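Long-range contact in uracil-dna glycosylase (Deinococcus radiodurans, PDB 4UQM), which belongs to the uracil-DNA glycosylase superfamily, a bacterial member whose fold has a four-stranded parallel sheet at its heart: residues I19-L31 / F64-K76. The protein carries 1 engineered substitution. Numbering follows the deposited sequence.
Sequences IPANLPEDWQEAL and FNALRYTPLGEVK
Trp27 slides its indole between Leu67 and Leu72, and its one polar atom is not wasted: NE1 donates to Thr70 O at 2.8 Å, nearly in the ring plane. Over one face of the six-membered ring lies Leu67 CD2, over the opposite face Leu72 CB, each 3.8 Å from the centroid, so a flat aromatic suits this slot between two branched side chains. The preceding residue, Asp26, has two carboxylate oxygens for two successive N-H groups of the 3-10 segment 72-74: OD1 takes Leu72 N at 3.1 Å and OD2 takes Gly73 N at 2.9 Å, both arriving from above the carboxylate plane. Its CG sits between the backbone N and the carbonyl carbon (chi1 55°), which turns the acid toward these amides. At the other end Arg68, a long chain with several N-H donors, grips Ala21 O side-on, NE at 3.0 Å and NH2 at 2.8 Å, while NH1 donates to Asn65 OD1, which helps fix the guanidinium's rotation. Pro20 CG rests on the Phe64 ring face. The contact thus ties the loop before helix 25-35, and that helix's first turn, to helix 65-69 and the 3-10 segment leading into strand 77-81; Val167 and Val171 of helix 160-172 and Leu139 of strand 138-142 also touch Trp27.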
loop_
_atom_site.group_PDB
_atom_site.type_symbol
_atom_site.label_atom_id
_atom_site.label_comp_id
_atom_site.label_asym_id
_atom_site.label_seq_id
_atom_site.Cartn_x
_atom_site.Cartn_y
_atom_site.Cartn_z
ATOM N N ILE A 19 8.592 -7.973 -17.042
ATOM C CA ILE A 19 7.485 -7.026 -16.921
ATOM C C ILE A 19 6.221 -7.758 -16.474
ATOM O O ILE A 19 5.793 -8.724 -17.138
ATOM C CB ILE A 19 7.216 -6.317 -18.244
ATOM C CG1 ILE A 19 8.471 -5.567 -18.715
ATOM C CG2 ILE A 19 6.006 -5.398 -18.098
ATOM C CD1 ILE A 19 8.469 -5.210 -20.186
ATOM N N PRO A 20 5.626 -7.333 -15.347
ATOM C CA PRO A 20 4.365 -7.976 -14.949
ATOM C C PRO A 20 3.259 -7.749 -15.940
ATOM O O PRO A 20 3.196 -6.678 -16.603
ATOM C CB PRO A 20 3.998 -7.277 -13.622
ATOM C CG PRO A 20 5.251 -6.615 -13.171
ATOM C CD PRO A 20 6.010 -6.268 -14.421
ATOM N N ALA A 21 2.404 -8.761 -16.054
ATOM C CA ALA A 21 1.305 -8.688 -17.034
ATOM C C ALA A 21 0.201 -7.775 -16.563
ATOM O O ALA A 21 -0.056 -7.675 -15.355
ATOM C CB ALA A 21 0.749 -10.067 -17.267
ATOM N N ASN A 22 -0.509 -7.181 -17.524
ATOM C CA ASN A 22 -1.775 -6.529 -17.276
ATOM C C ASN A 22 -1.673 -5.394 -16.240
ATOM O O ASN A 22 -2.498 -5.321 -15.305
ATOM C CB ASN A 22 -2.849 -7.545 -16.845
ATOM C CG ASN A 22 -4.273 -6.941 -16.805
ATOM O OD1 ASN A 22 -4.582 -6.030 -17.545
ATOM N ND2 ASN A 22 -5.107 -7.425 -15.904
ATOM N N LEU A 23 -0.631 -4.572 -16.378
ATOM C CA LEU A 23 -0.535 -3.301 -15.664
ATOM C C LEU A 23 -1.112 -2.190 -16.520
ATOM O O LEU A 23 -1.037 -2.236 -17.778
ATOM C CB LEU A 23 0.917 -2.940 -15.330
ATOM C CG LEU A 23 1.722 -3.916 -14.470
ATOM C CD1 LEU A 23 3.087 -3.376 -14.249
ATOM C CD2 LEU A 23 0.995 -4.145 -13.164
ATOM N N PRO A 24 -1.745 -1.197 -15.867
ATOM C CA PRO A 24 -2.156 -0.008 -16.588
ATOM C C PRO A 24 -0.962 0.567 -17.346
ATOM O O PRO A 24 0.180 0.499 -16.894
ATOM C CB PRO A 24 -2.620 0.942 -15.467
ATOM C CG PRO A 24 -3.011 0.047 -14.365
ATOM C CD PRO A 24 -2.073 -1.112 -14.424
ATOM N N GLU A 25 -1.202 1.137 -18.523
ATOM C CA GLU A 25 -0.121 1.617 -19.380
ATOM C C GLU A 25 0.702 2.695 -18.722
ATOM O O GLU A 25 1.888 2.772 -18.959
ATOM C CB GLU A 25 -0.705 2.228 -20.678
ATOM C CG GLU A 25 0.292 2.914 -21.650
ATOM C CD GLU A 25 -0.339 3.844 -22.696
ATOM O OE1 GLU A 25 -1.585 3.931 -22.804
ATOM O OE2 GLU A 25 0.407 4.513 -23.461
ATOM N N ASP A 26 0.067 3.551 -17.923
ATOM C CA ASP A 26 0.811 4.622 -17.259
ATOM C C ASP A 26 1.849 4.084 -16.293
ATOM O O ASP A 26 2.975 4.582 -16.267
ATOM C CB ASP A 26 -0.104 5.708 -16.648
ATOM C CG ASP A 26 -1.148 5.206 -15.686
ATOM O OD1 ASP A 26 -1.100 4.073 -15.144
ATOM O OD2 ASP A 26 -2.054 6.061 -15.427
ATOM N N TRP A 27 1.488 3.056 -15.540
ATOM C CA TRP A 27 2.470 2.390 -14.679
ATOM C C TRP A 27 3.557 1.707 -15.508
ATOM O O TRP A 27 4.751 1.789 -15.171
ATOM C CB TRP A 27 1.832 1.362 -13.770
ATOM C CG TRP A 27 1.093 1.875 -12.579
ATOM C CD1 TRP A 27 -0.206 1.575 -12.239
ATOM C CD2 TRP A 27 1.605 2.720 -11.518
ATOM N NE1 TRP A 27 -0.537 2.198 -11.033
ATOM C CE2 TRP A 27 0.553 2.917 -10.597
ATOM C CE3 TRP A 27 2.841 3.329 -11.275
ATOM C CZ2 TRP A 27 0.714 3.676 -9.428
ATOM C CZ3 TRP A 27 3.010 4.048 -10.123
ATOM C CH2 TRP A 27 1.941 4.252 -9.223
ATOM N N GLN A 28 3.177 1.045 -16.605
ATOM C CA GLN A 28 4.179 0.356 -17.413
ATOM C C GLN A 28 5.215 1.342 -17.932
ATOM O O GLN A 28 6.422 1.073 -17.896
ATOM C CB GLN A 28 3.539 -0.385 -18.587
ATOM C CG GLN A 28 2.648 -1.609 -18.335
ATOM C CD GLN A 28 3.322 -2.888 -17.765
ATOM O OE1 GLN A 28 4.422 -2.836 -17.168
ATOM N NE2 GLN A 28 2.631 -4.063 -17.929
ATOM N N GLU A 29 4.761 2.495 -18.400
ATOM C CA GLU A 29 5.680 3.518 -18.899
ATOM C C GLU A 29 6.569 4.107 -17.826
ATOM O O GLU A 29 7.777 4.262 -18.019
ATOM C CB GLU A 29 4.923 4.619 -19.655
ATOM C CG GLU A 29 4.288 4.108 -20.919
ATOM C CD GLU A 29 3.512 5.153 -21.696
ATOM O OE1 GLU A 29 3.687 6.360 -21.436
ATOM O OE2 GLU A 29 2.736 4.732 -22.598
ATOM N N ALA A 30 5.989 4.399 -16.674
ATOM C CA ALA A 30 6.765 4.988 -15.554
ATOM C C ALA A 30 7.776 4.018 -14.995
ATOM O O ALA A 30 8.882 4.405 -14.640
ATOM C CB ALA A 30 5.839 5.485 -14.471
ATOM N N LEU A 31 7.420 2.732 -14.942
ATOM C CA LEU A 31 8.246 1.760 -14.237
ATOM C C LEU A 31 9.098 0.885 -15.151
ATOM O O LEU A 31 9.899 0.107 -14.646
ATOM C CB LEU A 31 7.355 0.892 -13.339
ATOM C CG LEU A 31 6.546 1.662 -12.297
ATOM C CD1 LEU A 31 5.529 0.762 -11.638
ATOM C CD2 LEU A 31 7.479 2.351 -11.295
ATOM N N PHE A 64 1.631 -7.486 -7.678
ATOM C CA PHE A 64 1.545 -6.130 -8.227
ATOM C C PHE A 64 0.091 -5.637 -8.310
ATOM O O PHE A 64 -0.191 -4.629 -9.003
ATOM C CB PHE A 64 2.231 -6.088 -9.593
ATOM C CG PHE A 64 3.718 -6.286 -9.511
ATOM C CD1 PHE A 64 4.555 -5.239 -9.130
ATOM C CD2 PHE A 64 4.304 -7.507 -9.811
ATOM C CE1 PHE A 64 5.942 -5.428 -9.017
ATOM C CE2 PHE A 64 5.677 -7.680 -9.702
ATOM C CZ PHE A 64 6.480 -6.639 -9.307
ATOM N N ASN A 65 -0.842 -6.279 -7.589
ATOM C CA ASN A 65 -2.239 -5.878 -7.685
ATOM C C ASN A 65 -2.549 -4.441 -7.322
ATOM O O ASN A 65 -3.496 -3.908 -7.866
ATOM C CB ASN A 65 -3.174 -6.805 -6.918
ATOM C CG ASN A 65 -3.424 -8.112 -7.664
ATOM O OD1 ASN A 65 -2.985 -8.303 -8.804
ATOM N ND2 ASN A 65 -4.064 -9.047 -7.007
ATOM N N ALA A 66 -1.827 -3.831 -6.405
ATOM C CA ALA A 66 -2.133 -2.425 -6.089
ATOM C C ALA A 66 -2.036 -1.559 -7.337
ATOM O O ALA A 66 -2.825 -0.623 -7.510
ATOM C CB ALA A 66 -1.214 -1.888 -5.002
ATOM N N LEU A 67 -0.999 -1.792 -8.168
ATOM C CA LEU A 67 -0.847 -1.017 -9.409
ATOM C C LEU A 67 -1.955 -1.358 -10.376
ATOM O O LEU A 67 -2.404 -0.481 -11.109
ATOM C CB LEU A 67 0.508 -1.320 -10.036
ATOM C CG LEU A 67 1.748 -1.194 -9.170
ATOM C CD1 LEU A 67 2.984 -1.518 -10.003
ATOM C CD2 LEU A 67 1.881 0.151 -8.524
ATOM N N ARG A 68 -2.368 -2.635 -10.440
ATOM C CA ARG A 68 -3.481 -2.994 -11.306
ATOM C C ARG A 68 -4.804 -2.331 -10.985
ATOM O O ARG A 68 -5.598 -2.011 -11.896
ATOM C CB ARG A 68 -3.683 -4.539 -11.320
ATOM C CG ARG A 68 -2.451 -5.271 -11.864
ATOM C CD ARG A 68 -2.728 -6.746 -12.119
ATOM N NE ARG A 68 -1.538 -7.362 -12.709
ATOM C CZ ARG A 68 -0.639 -8.112 -12.073
ATOM N NH1 ARG A 68 -0.739 -8.383 -10.784
ATOM N NH2 ARG A 68 0.441 -8.465 -12.691
ATOM N N TYR A 69 -5.067 -2.139 -9.714
ATOM C CA TYR A 69 -6.400 -1.635 -9.275
ATOM C C TYR A 69 -6.426 -0.122 -9.183
ATOM O O TYR A 69 -7.507 0.435 -9.235
ATOM C CB TYR A 69 -6.837 -2.375 -7.978
ATOM C CG TYR A 69 -6.910 -3.886 -8.251
ATOM C CD1 TYR A 69 -6.905 -4.374 -9.578
ATOM C CD2 TYR A 69 -6.893 -4.844 -7.245
ATOM C CE1 TYR A 69 -6.938 -5.716 -9.873
ATOM C CE2 TYR A 69 -6.973 -6.218 -7.557
ATOM C CZ TYR A 69 -6.928 -6.624 -8.867
ATOM O OH TYR A 69 -6.969 -7.960 -9.349
ATOM N N THR A 70 -5.272 0.545 -9.138
ATOM C CA THR A 70 -5.221 2.006 -9.097
ATOM C C THR A 70 -4.148 2.506 -10.077
ATOM O O THR A 70 -3.002 2.605 -9.694
ATOM C CB THR A 70 -4.893 2.478 -7.683
ATOM O OG1 THR A 70 -5.779 1.824 -6.743
ATOM C CG2 THR A 70 -5.063 3.981 -7.603
ATOM N N PRO A 71 -4.526 2.887 -11.308
ATOM C CA PRO A 71 -3.592 3.468 -12.302
ATOM C C PRO A 71 -2.888 4.719 -11.752
ATOM O O PRO A 71 -3.459 5.441 -10.925
ATOM C CB PRO A 71 -4.500 3.848 -13.465
ATOM C CG PRO A 71 -5.646 2.862 -13.356
ATOM C CD PRO A 71 -5.866 2.653 -11.869
ATOM N N LEU A 72 -1.664 4.981 -12.206
ATOM C CA LEU A 72 -0.915 6.136 -11.754
ATOM C C LEU A 72 -1.719 7.421 -11.877
ATOM O O LEU A 72 -1.741 8.252 -10.960
ATOM C CB LEU A 72 0.368 6.244 -12.604
ATOM C CG LEU A 72 1.287 7.444 -12.387
ATOM C CD1 LEU A 72 1.645 7.641 -10.922
ATOM C CD2 LEU A 72 2.522 7.307 -13.270
ATOM N N GLY A 73 -2.376 7.607 -13.005
ATOM C CA GLY A 73 -3.198 8.780 -13.214
ATOM C C GLY A 73 -4.374 8.953 -12.262
ATOM O O GLY A 73 -4.931 10.064 -12.179
ATOM N N GLU A 74 -4.808 7.877 -11.597
ATOM C CA GLU A 74 -5.922 7.948 -10.670
ATOM C C GLU A 74 -5.490 8.102 -9.227
ATOM O O GLU A 74 -6.341 8.339 -8.387
ATOM C CB GLU A 74 -6.764 6.672 -10.786
ATOM C CG GLU A 74 -7.379 6.544 -12.172
ATOM C CD GLU A 74 -8.360 5.406 -12.365
ATOM O OE1 GLU A 74 -8.887 4.860 -11.403
ATOM O OE2 GLU A 74 -8.646 5.078 -13.544
ATOM N N VAL A 75 -4.206 8.033 -8.926
ATOM C CA VAL A 75 -3.776 8.079 -7.525
ATOM C C VAL A 75 -4.050 9.459 -6.918
ATOM O O VAL A 75 -3.571 10.453 -7.418
ATOM C CB VAL A 75 -2.270 7.743 -7.374
ATOM C CG1 VAL A 75 -1.824 7.827 -5.932
ATOM C CG2 VAL A 75 -1.962 6.364 -7.921
ATOM N N LYS A 76 -4.811 9.485 -5.835
ATOM C CA LYS A 76 -4.917 10.648 -5.021
ATOM C C LYS A 76 -4.444 10.473 -3.594
ATOM O O LYS A 76 -4.104 11.479 -2.945
ATOM C CB LYS A 76 -6.300 11.254 -5.111
ATOM C CG LYS A 76 -7.405 10.478 -4.560
ATOM C CD LYS A 76 -8.721 11.248 -4.899
ATOM C CE LYS A 76 -9.895 10.820 -4.074
ATOM N NZ LYS A 76 -11.043 11.607 -4.597
HETATM O O HOH W 1 -4.741 -3.672 -14.706
#